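Local atomic coordinates of amine oxidase domain-containing protein (Pyrococcus furiosus, PDB entry 3NRN), a protein that is of unknown function but binds adenosine monophosphate and is probably a flavin-dependent oxidoreductase of the amine oxidase type. Residues G16-R21 with L69-A74; H59-P64 with I78-P83; I270-A275 with K328-G333; G291-G296 with A317-K322; I367-N372 with L400-L405. All blocks are in the same frame, centred on the assembly; numbering follows the deposited sequence.

Interaction 1: G16-R21 with L69-A74; sequences GAFLAR and LRILGA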
# COMPACT_ATOMS: atom_id res chain seq x y z
N GLY A 16 -7.35 -6.30 -14.04
CA GLY A 16 -7.60 -7.43 -14.92
C GLY A 16 -8.83 -8.21 -14.49
O GLY A 16 -9.64 -8.65 -15.31
N ALA A 17 -8.98 -8.39 -13.18
CA ALA A 17 -10.11 -9.12 -12.65
C ALA A 17 -11.41 -8.35 -12.91
O ALA A 17 -12.40 -8.93 -13.36
CB ALA A 17 -9.92 -9.35 -11.17
N PHE A 18 -11.41 -7.05 -12.62
CA PHE A 18 -12.62 -6.25 -12.82
C PHE A 18 -13.08 -6.27 -14.27
O PHE A 18 -14.27 -6.45 -14.55
CB PHE A 18 -12.39 -4.79 -12.39
CG PHE A 18 -13.63 -3.94 -12.45
CD1 PHE A 18 -14.48 -3.84 -11.35
CD2 PHE A 18 -13.98 -3.26 -13.62
CE1 PHE A 18 -15.65 -3.07 -11.41
CE2 PHE A 18 -15.15 -2.49 -13.70
CZ PHE A 18 -15.99 -2.39 -12.59
N LEU A 19 -12.14 -6.07 -15.18
CA LEU A 19 -12.44 -6.03 -16.60
C LEU A 19 -12.82 -7.40 -17.17
O LEU A 19 -13.68 -7.49 -18.04
CB LEU A 19 -11.25 -5.44 -17.36
CG LEU A 19 -10.96 -3.96 -17.04
CD1 LEU A 19 -9.68 -3.52 -17.71
CD2 LEU A 19 -12.14 -3.09 -17.50
N ALA A 20 -12.18 -8.46 -16.68
CA ALA A 20 -12.49 -9.80 -17.16
C ALA A 20 -13.92 -10.13 -16.75
O ALA A 20 -14.69 -10.71 -17.52
CB ALA A 20 -11.53 -10.81 -16.57
N ARG A 21 -14.27 -9.76 -15.53
CA ARG A 21 -15.62 -10.00 -15.01
C ARG A 21 -16.64 -9.30 -15.90
O ARG A 21 -17.71 -9.84 -16.16
CB ARG A 21 -15.76 -9.47 -13.58
CG ARG A 21 -15.91 -10.54 -12.52
CD ARG A 21 -16.91 -10.09 -11.46
NE ARG A 21 -16.73 -8.68 -11.12
CZ ARG A 21 -17.69 -7.75 -11.19
NH1 ARG A 21 -18.92 -8.08 -11.58
NH2 ARG A 21 -17.43 -6.49 -10.87
N LEU A 69 -12.65 -5.98 -3.72
CA LEU A 69 -12.59 -7.43 -3.61
C LEU A 69 -14.00 -8.00 -3.49
O LEU A 69 -14.31 -9.03 -4.09
CB LEU A 69 -11.73 -7.83 -2.41
CG LEU A 69 -10.28 -7.37 -2.53
CD1 LEU A 69 -9.55 -7.60 -1.22
CD2 LEU A 69 -9.60 -8.13 -3.68
N ARG A 70 -14.86 -7.34 -2.72
CA ARG A 70 -16.21 -7.83 -2.56
C ARG A 70 -16.98 -7.83 -3.89
O ARG A 70 -17.55 -8.85 -4.26
CB ARG A 70 -17.00 -7.01 -1.53
CG ARG A 70 -18.42 -7.54 -1.30
CD ARG A 70 -19.15 -6.81 -0.17
NE ARG A 70 -18.41 -6.90 1.09
CZ ARG A 70 -18.82 -6.40 2.24
NH1 ARG A 70 -19.98 -5.76 2.32
NH2 ARG A 70 -18.06 -6.53 3.33
N ILE A 71 -16.96 -6.72 -4.61
CA ILE A 71 -17.71 -6.66 -5.87
C ILE A 71 -17.13 -7.56 -6.95
O ILE A 71 -17.82 -7.91 -7.91
CB ILE A 71 -17.84 -5.20 -6.39
CG1 ILE A 71 -16.48 -4.63 -6.79
CG2 ILE A 71 -18.46 -4.33 -5.30
CD1 ILE A 71 -16.57 -3.31 -7.50
N LEU A 72 -15.86 -7.95 -6.81
CA LEU A 72 -15.24 -8.84 -7.79
C LEU A 72 -15.62 -10.29 -7.53
O LEU A 72 -15.44 -11.16 -8.39
CB LEU A 72 -13.72 -8.72 -7.74
CG LEU A 72 -13.15 -7.42 -8.30
CD1 LEU A 72 -11.64 -7.43 -8.14
CD2 LEU A 72 -13.54 -7.28 -9.76
N GLY A 73 -16.15 -10.55 -6.34
CA GLY A 73 -16.53 -11.90 -5.99
C GLY A 73 -15.39 -12.63 -5.32
O GLY A 73 -15.39 -13.86 -5.22
N ALA A 74 -14.40 -11.88 -4.86
CA ALA A 74 -13.26 -12.49 -4.18
C ALA A 74 -13.71 -12.94 -2.80
O ALA A 74 -14.47 -12.25 -2.13
CB ALA A 74 -12.12 -11.49 -4.07

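Interaction 2: H59-P64 with I78-P83; sequences HGEDGP and IVNSNP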
# COMPACT_ATOMS: atom_id res chain seq x y z
N HIS A 59 -7.35 0.14 5.82
CA HIS A 59 -8.68 0.40 6.34
C HIS A 59 -9.50 -0.87 6.49
O HIS A 59 -10.73 -0.83 6.51
CB HIS A 59 -9.40 1.42 5.44
CG HIS A 59 -8.70 2.74 5.38
ND1 HIS A 59 -8.66 3.61 6.44
CD2 HIS A 59 -7.97 3.32 4.39
CE1 HIS A 59 -7.93 4.66 6.12
NE2 HIS A 59 -7.49 4.51 4.88
N GLY A 60 -8.81 -2.00 6.58
CA GLY A 60 -9.46 -3.28 6.76
C GLY A 60 -10.59 -3.65 5.81
O GLY A 60 -10.46 -3.59 4.58
N GLU A 61 -11.72 -4.02 6.40
CA GLU A 61 -12.91 -4.45 5.68
C GLU A 61 -13.72 -3.31 5.11
O GLU A 61 -14.65 -3.53 4.32
CB GLU A 61 -13.83 -5.23 6.62
CG GLU A 61 -13.13 -5.92 7.79
CD GLU A 61 -14.11 -6.39 8.87
OE1 GLU A 61 -13.63 -6.89 9.91
OE2 GLU A 61 -15.34 -6.25 8.68
N ASP A 62 -13.36 -2.09 5.49
CA ASP A 62 -14.12 -0.91 5.11
C ASP A 62 -13.65 -0.01 3.98
O ASP A 62 -14.41 0.85 3.52
CB ASP A 62 -14.31 -0.05 6.36
CG ASP A 62 -14.68 -0.88 7.57
OD1 ASP A 62 -15.74 -1.54 7.52
OD2 ASP A 62 -13.92 -0.88 8.55
N GLY A 63 -12.41 -0.18 3.53
CA GLY A 63 -11.91 0.70 2.50
C GLY A 63 -12.12 0.31 1.05
O GLY A 63 -12.83 -0.64 0.75
N PRO A 64 -11.50 1.05 0.13
CA PRO A 64 -11.60 0.81 -1.31
C PRO A 64 -11.17 -0.61 -1.72
O PRO A 64 -11.82 -1.24 -2.56
CB PRO A 64 -10.68 1.88 -1.92
CG PRO A 64 -10.68 2.97 -0.89
CD PRO A 64 -10.61 2.20 0.41
N ILE A 78 -10.95 -10.74 5.85
CA ILE A 78 -10.27 -9.57 6.38
C ILE A 78 -10.94 -9.21 7.70
O ILE A 78 -12.15 -8.99 7.74
CB ILE A 78 -10.44 -8.37 5.43
CG1 ILE A 78 -9.88 -8.72 4.06
CG2 ILE A 78 -9.73 -7.14 6.02
CD1 ILE A 78 -10.25 -7.70 2.99
N VAL A 79 -10.17 -9.13 8.78
CA VAL A 79 -10.74 -8.78 10.08
C VAL A 79 -10.12 -7.51 10.65
O VAL A 79 -8.91 -7.45 10.89
CB VAL A 79 -10.53 -9.93 11.10
CG1 VAL A 79 -11.11 -9.53 12.46
CG2 VAL A 79 -11.18 -11.21 10.59
N ASN A 80 -10.96 -6.50 10.88
CA ASN A 80 -10.49 -5.24 11.44
C ASN A 80 -9.80 -5.43 12.78
O ASN A 80 -10.19 -6.29 13.58
CB ASN A 80 -11.65 -4.25 11.63
CG ASN A 80 -12.14 -3.66 10.32
OD1 ASN A 80 -11.40 -3.61 9.33
ND2 ASN A 80 -13.38 -3.18 10.32
N SER A 81 -8.77 -4.63 13.02
CA SER A 81 -8.00 -4.66 14.26
C SER A 81 -8.88 -4.31 15.47
O SER A 81 -9.59 -3.31 15.42
CB SER A 81 -6.85 -3.66 14.18
OG SER A 81 -5.98 -3.95 13.10
N ASN A 82 -8.81 -5.13 16.53
CA ASN A 82 -9.58 -4.91 17.76
C ASN A 82 -9.58 -3.40 17.99
O ASN A 82 -10.46 -2.71 17.48
CB ASN A 82 -8.93 -5.63 18.96
CG ASN A 82 -8.89 -7.14 18.78
OD1 ASN A 82 -8.23 -7.65 17.88
ND2 ASN A 82 -9.58 -7.86 19.66
N PRO A 83 -8.65 -2.87 18.81
CA PRO A 83 -8.80 -1.41 18.87
C PRO A 83 -8.16 -1.00 17.54
O PRO A 83 -7.21 -1.65 17.09
CB PRO A 83 -7.95 -1.03 20.08
CG PRO A 83 -6.87 -2.00 20.04
CD PRO A 83 -7.57 -3.31 19.71

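Interaction 3: I270-A275 with K328-G333; sequences IKFNLA and KAIEKG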
# COMPACT_ATOMS: atom_id res chain seq x y z
N ILE A 270 12.18 0.07 5.53
CA ILE A 270 12.78 -1.15 6.00
C ILE A 270 11.75 -1.92 6.80
O ILE A 270 11.03 -1.34 7.62
CB ILE A 270 14.04 -0.89 6.88
CG1 ILE A 270 15.12 -0.19 6.04
CG2 ILE A 270 14.58 -2.20 7.43
CD1 ILE A 270 16.47 -0.06 6.73
N LYS A 271 11.67 -3.22 6.53
CA LYS A 271 10.74 -4.09 7.23
C LYS A 271 11.52 -5.07 8.10
O LYS A 271 12.51 -5.65 7.67
CB LYS A 271 9.90 -4.87 6.22
CG LYS A 271 8.53 -4.27 5.94
CD LYS A 271 7.88 -4.92 4.73
CE LYS A 271 7.79 -6.43 4.87
NZ LYS A 271 7.39 -7.05 3.57
N PHE A 272 11.06 -5.22 9.33
CA PHE A 272 11.70 -6.12 10.28
C PHE A 272 10.75 -7.26 10.60
O PHE A 272 9.64 -7.05 11.07
CB PHE A 272 12.06 -5.36 11.56
CG PHE A 272 13.12 -4.32 11.36
CD1 PHE A 272 14.47 -4.64 11.52
CD2 PHE A 272 12.78 -3.02 10.98
CE1 PHE A 272 15.46 -3.68 11.29
CE2 PHE A 272 13.76 -2.06 10.75
CZ PHE A 272 15.11 -2.39 10.90
N ASN A 273 11.19 -8.48 10.32
CA ASN A 273 10.39 -9.66 10.60
C ASN A 273 11.00 -10.28 11.85
O ASN A 273 12.14 -10.74 11.83
CB ASN A 273 10.47 -10.62 9.41
CG ASN A 273 9.98 -9.99 8.11
OD1 ASN A 273 8.79 -9.84 7.89
ND2 ASN A 273 10.92 -9.60 7.25
N LEU A 274 10.25 -10.27 12.95
CA LEU A 274 10.73 -10.77 14.24
C LEU A 274 9.98 -12.00 14.74
O LEU A 274 8.75 -11.99 14.81
CB LEU A 274 10.63 -9.65 15.28
CG LEU A 274 11.23 -9.86 16.67
CD1 LEU A 274 12.75 -9.82 16.58
CD2 LEU A 274 10.74 -8.77 17.62
N ALA A 275 10.72 -13.04 15.11
CA ALA A 275 10.11 -14.27 15.62
C ALA A 275 10.15 -14.28 17.15
O ALA A 275 11.16 -14.63 17.75
CB ALA A 275 10.85 -15.48 15.07
N LYS A 328 23.25 0.96 9.35
CA LYS A 328 23.03 1.56 10.66
C LYS A 328 21.56 1.49 11.04
O LYS A 328 21.22 1.20 12.19
CB LYS A 328 23.50 3.01 10.66
CG LYS A 328 25.00 3.16 10.46
CD LYS A 328 25.42 4.62 10.48
CE LYS A 328 26.92 4.77 10.28
NZ LYS A 328 27.33 6.19 10.35
N ALA A 329 20.69 1.76 10.07
CA ALA A 329 19.25 1.74 10.29
C ALA A 329 18.77 0.35 10.70
O ALA A 329 17.99 0.20 11.64
CB ALA A 329 18.53 2.19 9.02
N ILE A 330 19.23 -0.68 9.97
CA ILE A 330 18.83 -2.04 10.30
C ILE A 330 19.27 -2.37 11.72
O ILE A 330 18.51 -2.94 12.50
CB ILE A 330 19.45 -3.06 9.32
CG1 ILE A 330 18.79 -2.92 7.94
CG2 ILE A 330 19.25 -4.48 9.85
CD1 ILE A 330 19.34 -3.86 6.87
N GLU A 331 20.51 -2.01 12.04
CA GLU A 331 21.07 -2.25 13.37
C GLU A 331 20.26 -1.53 14.45
O GLU A 331 20.00 -2.09 15.51
CB GLU A 331 22.52 -1.75 13.43
CG GLU A 331 23.56 -2.75 12.96
CD GLU A 331 24.97 -2.17 12.98
OE1 GLU A 331 25.33 -1.53 13.99
OE2 GLU A 331 25.71 -2.35 11.99
N LYS A 332 19.88 -0.29 14.18
CA LYS A 332 19.10 0.49 15.13
C LYS A 332 17.72 -0.12 15.23
O LYS A 332 17.07 -0.07 16.28
CB LYS A 332 19.00 1.95 14.68
CG LYS A 332 18.37 2.88 15.70
CD LYS A 332 19.22 2.97 16.96
CE LYS A 332 18.63 3.94 17.97
NZ LYS A 332 19.44 4.01 19.22
N GLY A 333 17.26 -0.71 14.12
CA GLY A 333 15.95 -1.33 14.09
C GLY A 333 15.87 -2.54 15.00
O GLY A 333 14.94 -2.66 15.79

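Interaction 4: G291-G296 with A317-K322; sequences GLMING and AHMALK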
# COMPACT_ATOMS: atom_id res chain seq x y z
N GLY A 291 8.82 8.40 18.67
CA GLY A 291 10.11 8.53 19.33
C GLY A 291 11.18 7.59 18.82
O GLY A 291 12.36 7.87 18.99
N LEU A 292 10.79 6.48 18.19
CA LEU A 292 11.77 5.52 17.67
C LEU A 292 11.97 5.72 16.16
O LEU A 292 11.18 6.41 15.51
CB LEU A 292 11.30 4.09 17.94
CG LEU A 292 10.84 3.70 19.35
CD1 LEU A 292 10.60 2.20 19.39
CD2 LEU A 292 11.88 4.10 20.40
N MSE A 293 13.03 5.12 15.60
CA MSE A 293 13.25 5.23 14.16
C MSE A 293 12.14 4.38 13.54
O MSE A 293 11.54 4.76 12.54
CB MSE A 293 14.65 4.72 13.76
CG MSE A 293 15.12 5.19 12.36
SE MSE A 293 16.88 4.89 11.93
CE MSE A 293 17.66 6.27 12.74
N ILE A 294 11.86 3.22 14.16
CA ILE A 294 10.77 2.36 13.70
C ILE A 294 9.53 3.24 13.84
O ILE A 294 9.46 4.07 14.74
CB ILE A 294 10.58 1.11 14.63
CG1 ILE A 294 11.77 0.16 14.52
CG2 ILE A 294 9.27 0.40 14.28
CD1 ILE A 294 12.04 -0.34 13.14
N ASN A 295 8.55 3.07 12.95
CA ASN A 295 7.34 3.89 12.98
C ASN A 295 6.17 3.18 13.63
O ASN A 295 5.24 3.82 14.15
CB ASN A 295 6.97 4.30 11.56
CG ASN A 295 8.06 5.09 10.88
OD1 ASN A 295 8.44 4.79 9.75
ND2 ASN A 295 8.58 6.09 11.57
N GLY A 296 6.19 1.85 13.58
CA GLY A 296 5.13 1.07 14.17
C GLY A 296 5.29 -0.40 13.83
O GLY A 296 6.17 -0.76 13.04
N ALA A 317 7.66 -5.06 11.79
CA ALA A 317 7.81 -3.64 12.08
C ALA A 317 8.20 -2.90 10.82
O ALA A 317 8.95 -3.41 9.98
CB ALA A 317 8.87 -3.42 13.16
N HIS A 318 7.70 -1.68 10.69
CA HIS A 318 7.97 -0.84 9.53
C HIS A 318 8.80 0.36 9.94
O HIS A 318 8.55 0.98 10.97
CB HIS A 318 6.64 -0.36 8.93
CG HIS A 318 6.78 0.65 7.84
ND1 HIS A 318 7.10 1.97 8.08
CD2 HIS A 318 6.63 0.54 6.50
CE1 HIS A 318 7.14 2.63 6.93
NE2 HIS A 318 6.86 1.78 5.96
N MSE A 319 9.80 0.69 9.13
CA MSE A 319 10.67 1.83 9.40
C MSE A 319 10.84 2.62 8.11
O MSE A 319 11.29 2.07 7.10
CB MSE A 319 12.05 1.36 9.89
CG MSE A 319 13.06 2.51 10.16
SE MSE A 319 14.84 2.04 10.30
CE MSE A 319 15.33 2.19 8.65
N ALA A 320 10.46 3.89 8.13
CA ALA A 320 10.65 4.75 6.97
C ALA A 320 12.16 5.04 6.98
O ALA A 320 12.70 5.52 7.98
CB ALA A 320 9.85 6.04 7.13
N LEU A 321 12.85 4.73 5.88
CA LEU A 321 14.29 4.95 5.86
C LEU A 321 14.70 6.42 5.77
O LEU A 321 15.63 6.86 6.46
CB LEU A 321 14.93 4.19 4.69
CG LEU A 321 16.45 4.30 4.57
CD1 LEU A 321 17.12 3.72 5.80
CD2 LEU A 321 16.91 3.57 3.32
N LYS A 322 14.00 7.19 4.95
CA LYS A 322 14.32 8.60 4.77
C LYS A 322 15.75 8.65 4.25
O LYS A 322 16.08 7.93 3.30
CB LYS A 322 14.17 9.34 6.10
CG LYS A 322 12.76 9.16 6.69
CD LYS A 322 12.53 9.97 7.97
CE LYS A 322 11.08 9.81 8.44
NZ LYS A 322 10.76 10.62 9.66
O HOH W 1 11.61 6.15 10.34

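Interaction 5: I367-N372 with L400-L405; sequences IEWPLN and LEKLNL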
# COMPACT_ATOMS: atom_id res chain seq x y z
N ILE A 367 1.72 17.20 -12.51
CA ILE A 367 1.12 16.91 -13.80
C ILE A 367 0.58 15.48 -13.77
O ILE A 367 1.29 14.55 -13.39
CB ILE A 367 2.16 17.09 -14.91
CG1 ILE A 367 2.88 18.42 -14.71
CG2 ILE A 367 1.48 17.06 -16.28
CD1 ILE A 367 4.08 18.64 -15.60
N GLU A 368 -0.68 15.30 -14.15
CA GLU A 368 -1.26 13.96 -14.13
C GLU A 368 -0.90 13.15 -15.37
O GLU A 368 -0.43 13.70 -16.37
CB GLU A 368 -2.78 14.05 -13.97
CG GLU A 368 -3.54 14.44 -15.22
CD GLU A 368 -5.03 14.59 -14.96
OE1 GLU A 368 -5.83 14.50 -15.91
OE2 GLU A 368 -5.41 14.79 -13.78
N TRP A 369 -1.10 11.83 -15.30
CA TRP A 369 -0.79 10.96 -16.43
C TRP A 369 -1.54 11.53 -17.63
O TRP A 369 -2.74 11.73 -17.57
CB TRP A 369 -1.23 9.53 -16.14
CG TRP A 369 -0.93 8.58 -17.26
CD1 TRP A 369 -1.83 8.04 -18.14
CD2 TRP A 369 0.36 8.07 -17.63
NE1 TRP A 369 -1.18 7.21 -19.03
CE2 TRP A 369 0.16 7.22 -18.74
CE3 TRP A 369 1.65 8.25 -17.13
CZ2 TRP A 369 1.22 6.54 -19.35
CZ3 TRP A 369 2.71 7.57 -17.74
CH2 TRP A 369 2.48 6.73 -18.84
N PRO A 370 -0.82 11.79 -18.74
CA PRO A 370 -1.39 12.36 -19.97
C PRO A 370 -2.10 11.49 -21.01
O PRO A 370 -2.87 12.01 -21.81
CB PRO A 370 -0.19 13.07 -20.58
CG PRO A 370 0.90 12.08 -20.31
CD PRO A 370 0.64 11.65 -18.86
N LEU A 371 -1.86 10.18 -21.01
CA LEU A 371 -2.48 9.31 -22.02
C LEU A 371 -3.79 8.66 -21.60
O LEU A 371 -4.08 8.55 -20.41
CB LEU A 371 -1.47 8.23 -22.44
CG LEU A 371 -0.15 8.81 -22.95
CD1 LEU A 371 0.82 7.70 -23.30
CD2 LEU A 371 -0.43 9.68 -24.17
N ASN A 372 -4.58 8.22 -22.58
CA ASN A 372 -5.87 7.60 -22.32
C ASN A 372 -5.94 6.13 -22.75
O ASN A 372 -6.70 5.35 -22.17
CB ASN A 372 -6.98 8.37 -23.05
CG ASN A 372 -6.98 9.86 -22.74
OD1 ASN A 372 -6.80 10.26 -21.59
ND2 ASN A 372 -7.19 10.67 -23.76
N LEU A 400 -10.60 3.03 -13.93
CA LEU A 400 -11.80 2.43 -14.50
C LEU A 400 -12.85 3.49 -14.85
O LEU A 400 -13.51 3.40 -15.88
CB LEU A 400 -12.39 1.40 -13.53
CG LEU A 400 -11.49 0.21 -13.17
CD1 LEU A 400 -12.20 -0.70 -12.16
CD2 LEU A 400 -11.14 -0.58 -14.43
N GLU A 401 -13.01 4.50 -13.99
CA GLU A 401 -13.97 5.56 -14.27
C GLU A 401 -13.49 6.40 -15.45
O GLU A 401 -14.28 6.78 -16.32
CB GLU A 401 -14.16 6.47 -13.05
CG GLU A 401 -14.73 5.79 -11.82
CD GLU A 401 -15.62 6.72 -11.01
OE1 GLU A 401 -15.26 7.91 -10.85
OE2 GLU A 401 -16.68 6.26 -10.52
N LYS A 402 -12.19 6.69 -15.49
CA LYS A 402 -11.63 7.48 -16.58
C LYS A 402 -11.87 6.76 -17.90
O LYS A 402 -12.03 7.39 -18.95
CB LYS A 402 -10.13 7.70 -16.39
CG LYS A 402 -9.53 8.60 -17.46
CD LYS A 402 -8.01 8.63 -17.40
CE LYS A 402 -7.45 9.44 -18.56
NZ LYS A 402 -5.96 9.38 -18.60
N LEU A 403 -11.90 5.43 -17.86
CA LEU A 403 -12.14 4.65 -19.07
C LEU A 403 -13.62 4.52 -19.32
O LEU A 403 -14.04 3.93 -20.31
CB LEU A 403 -11.53 3.25 -18.93
CG LEU A 403 -10.01 3.18 -18.85
CD1 LEU A 403 -9.57 1.76 -18.54
CD2 LEU A 403 -9.41 3.68 -20.16
N ASN A 404 -14.42 5.06 -18.40
CA ASN A 404 -15.87 4.96 -18.51
C ASN A 404 -16.22 3.48 -18.61
O ASN A 404 -17.09 3.08 -19.39
CB ASN A 404 -16.39 5.72 -19.74
CG ASN A 404 -16.17 7.22 -19.63
OD1 ASN A 404 -15.51 7.83 -20.47
ND2 ASN A 404 -16.73 7.82 -18.59
N LEU A 405 -15.53 2.67 -17.82
CA LEU A 405 -15.75 1.23 -17.78
C LEU A 405 -16.15 0.77 -16.38
O LEU A 405 -16.37 -0.42 -16.15
CB LEU A 405 -14.49 0.48 -18.23
CG LEU A 405 -14.05 0.67 -19.68
CD1 LEU A 405 -12.81 -0.16 -19.95
CD2 LEU A 405 -15.18 0.25 -20.62
O HOH W 2 -4.79 10.37 -16.47

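Interaction 1: G16-R21 with L69-A74
Ile71 and Leu72, in the last turn of helix 64-72, meet Ala17, Phe18 and Arg21 on helix 10-21, a worked example of two helices packed mainly through one leucine, with an arginine chain laid along the side of the contact. Ile71 comes first. Its CG1 sits between the backbone N and the carbonyl carbon (chi1 67°), and CD1 reaches the edge of the Phe18 ring, 4.0 Å from Phe18 CE1. Its carbonyl takes part as well: Ile71 O lies over the centre of one face of the Arg21 guanidinium, 3.3 Å from Arg21 CZ, at angles too poor for a hydrogen bond to Arg21 NE or NH2.

Leu72 follows and contributes more than any other residue. Its two methyls divide the work: CD1 rests on Ala17 CB at 4.0 Å, while CD2 presses on the helix backbone itself, 3.4 Å from Phe18 CA, and also touches Phe18 CB at 3.8 Å. The same CD2 lies at the edge of the Arg21 guanidinium, in its plane, 3.7 Å from Arg21 NE. Leu72 O approaches Arg21 CD at 3.6 Å. Gly73, with positive phi, ends the helix in a Schellman motif.

Around this pair, Leu195 of helix 188-200 packs on both Ala17 and Leu72, and Leu400 of helix 388-402 packs on Phe18. Helix 10-21 begins within what is probably the glycine-rich motif of a Rossmann-type fold; Gly7 and Gly9 line the AMP pocket. The chemistry is thus apolar at the centre, and the carbonyl over the guanidinium probably adds a modest electrostatic attraction without fixing a hydrogen-bond direction.

Interaction 2: H59-P64 with I78-P83
Asn80 N donates to Glu61 OE1 at 2.9 Å and 169°, on the anti side of the carboxylate, the first bond in a compact example of one asparagine organising a turn. The exchange is reciprocal. Glu61 N donates in turn to Asn80 OD1, a bond 3.0 Å long and fairly straight, at 164°, with the donor tilted out of the carbonyl plane. The carboxylate of Glu61 and the amide of Asn80 lie stacked, their planes 19° apart. Gly60 CA lies 3.2 Å from Asn80 OD1, and a side chain on this residue would collide with that oxygen; the positive phi of Gly60, in a type II' turn from His59 to Asp62, also suits glycine.

The Glu61 chain, extended beyond CG, passes close to Ile78 O, with Glu61 CG 3.2 Å from it. At the other end of the amide, Asn80 ND2 gives a more bent bond to Asp62 OD2, 3.0 Å long and on the syn side. Against the turn backbone, Ile78 CG2 packs 3.6 Å from Gly60 C.

An alanine in place of Asn80 would probably leave Glu61 N and Asp62 OD2 without these mates and let the turn shift more easily.

The contact ties the loop before helix 64-72 to the edge strand 78-80, which pairs with strand 182-184 through backbone bonds of Val79 with Leu183. Because the Asn80 side chain accepts from the turn and donates to Asp62, while the backbone N-H of Asn80 engages Glu61, two carboxylates are brought to one residue, and their negative charge is likely to be eased by these N-H groups.

Interaction 3: I270-A275 with K328-G333
Phe272 CZ comes within 3.5 Å of Gly333 CA, the heart of a packing example in which a strand's aromatic ring fits where a helix lacks a side chain. The ring rim slides in between helical residues: Phe272 CE1 lies 3.4 Å from Ile330 O, which is at the ring edge with Ala329 O, while Gly333 C lies over one face. A side chain on Gly333 would collide with Phe272 CZ. Ile330 CG2 adds a looser touch to Phe272 CE1 at 4.1 Å.

Two residues earlier on the strand, Ile270 holds CG1, the branch that carries CD1, anti to the carbonyl carbon (chi1 -63°). Ile270 CD1 rests on Ala329 CB at 3.8 Å and on Ile330 CG1 at 3.9 Å.

Further out, Trp334 meets Phe272 edge-to-face, and Met319 of the neighbouring strand packs against Ile270, Phe272 and Ala329. An alanine at Phe272 would probably open a gap beside Gly333 and leave Ile330 O without its aromatic edge.

Helix 326-340 thus lies on strand 269-277 of the mixed sheet, with short-segment axes 9.7 Å apart and 37° from parallel. The contact is apolar, apart from ring-edge C-H groups that probably interact weakly with the helix carbonyls.

Interaction 4: G291-G296 with A317-K322
Asn295 and His318 open the hydrogen bonds: Asn295 N donates to His318 O at 2.9 Å, and His318 N to Gly296 O at 3.0 Å, the latter closing the antiparallel hydrogen-bonded pair of Gly296 with His318. Both are nearly straight. The side chain of Asn295 works as an added backbone-like partner, since its OD1 accepts from Ala320 N at 2.7 Å, with the donor tilted from the carbonyl plane. The same OD1 lies in plane at the edge of the His318 ring, 3.5 Å from His318 ND1. A water lies within hydrogen-bonding distance of Met293 O and Ala320 O and takes a weak bond from Asn295 ND2.

Among apolar contacts, Ile294 sends CD1 to Met319 CB, 3.7 Å away. With CG2 anti to the backbone N, its other methyl meets Ala317 CB. The two selenomethionines meet through Met293 CG and Met319 SE at 3.8 Å.

Beyond the pair, Phe272 packs on Ile294, Trp154 meets His318 edge-to-face, and Glu336 takes the N-H groups of Met293 and Ile294. The arrangement is that of a loop entering an antiparallel strand pair, consistent with the mixed sheet that accompanies the nucleotide-binding domain in flavin-containing amine oxidoreductases.

Interaction 5: I367-N372 with L400-L405
Lys402 reaches from the C-terminal end of helix 388-402, where a Schellman motif at Asn404 closes the helix, to Leu371 and Asn372 of the loop 367-372, an example of a lysine bridging a helix end and a loop. From CB the chain leaves with CG anti to the backbone N (chi1 -176°) and stays extended throughout, while Leu375 of strand 374-376 touches the side chain from outside the two segments. CE is the first atom to meet the loop, lying 3.2 Å from Asn372 OD1, and the two side chains cross at about a right angle.

At the tip, NZ donates to Leu371 O at 2.7 Å, with the donor tilted 34° from the carbonyl plane. A weak second bond goes to Asn372 OD1, 3.2 Å from NZ. A water accepts from Lys402 NZ at 2.6 Å and donates to Trp369 O, so the loop is held at two carbonyls, one directly and one through water. Trp369 itself turns NE1 to Val374 O, while Lys402 NZ lies at the edge of its ring.

Beside the lysine, Leu403 adds a van der Waals touch: its CD2 methyl stands 3.8 Å from the backbone oxygen Asn372 O.

Overall arrangement
Two clusters emerge on opposite sides of the chain's centre. Interactions 3 and 4, with centres 9 Å apart, share the mixed sheet: Ile270 N and Phe272 N probably bond to Met319 O and Ala317 O, and interaction 4 is nested inside the loop closed by interaction 3. Interactions 1 and 5 touch where Phe18 CD2 meets Leu400 CD1 at 3.4 Å, so helix 10-21 joins both. Interaction 2 touches interaction 1 through Leu69 and Ile78, and its centre lies 22 Å from that of interaction 4. None builds the AMP pocket: the Trp369 side chain is about 13 Å from AMP, and that of His318 about 11 Å from that of Arg38, an AMP-binding residue.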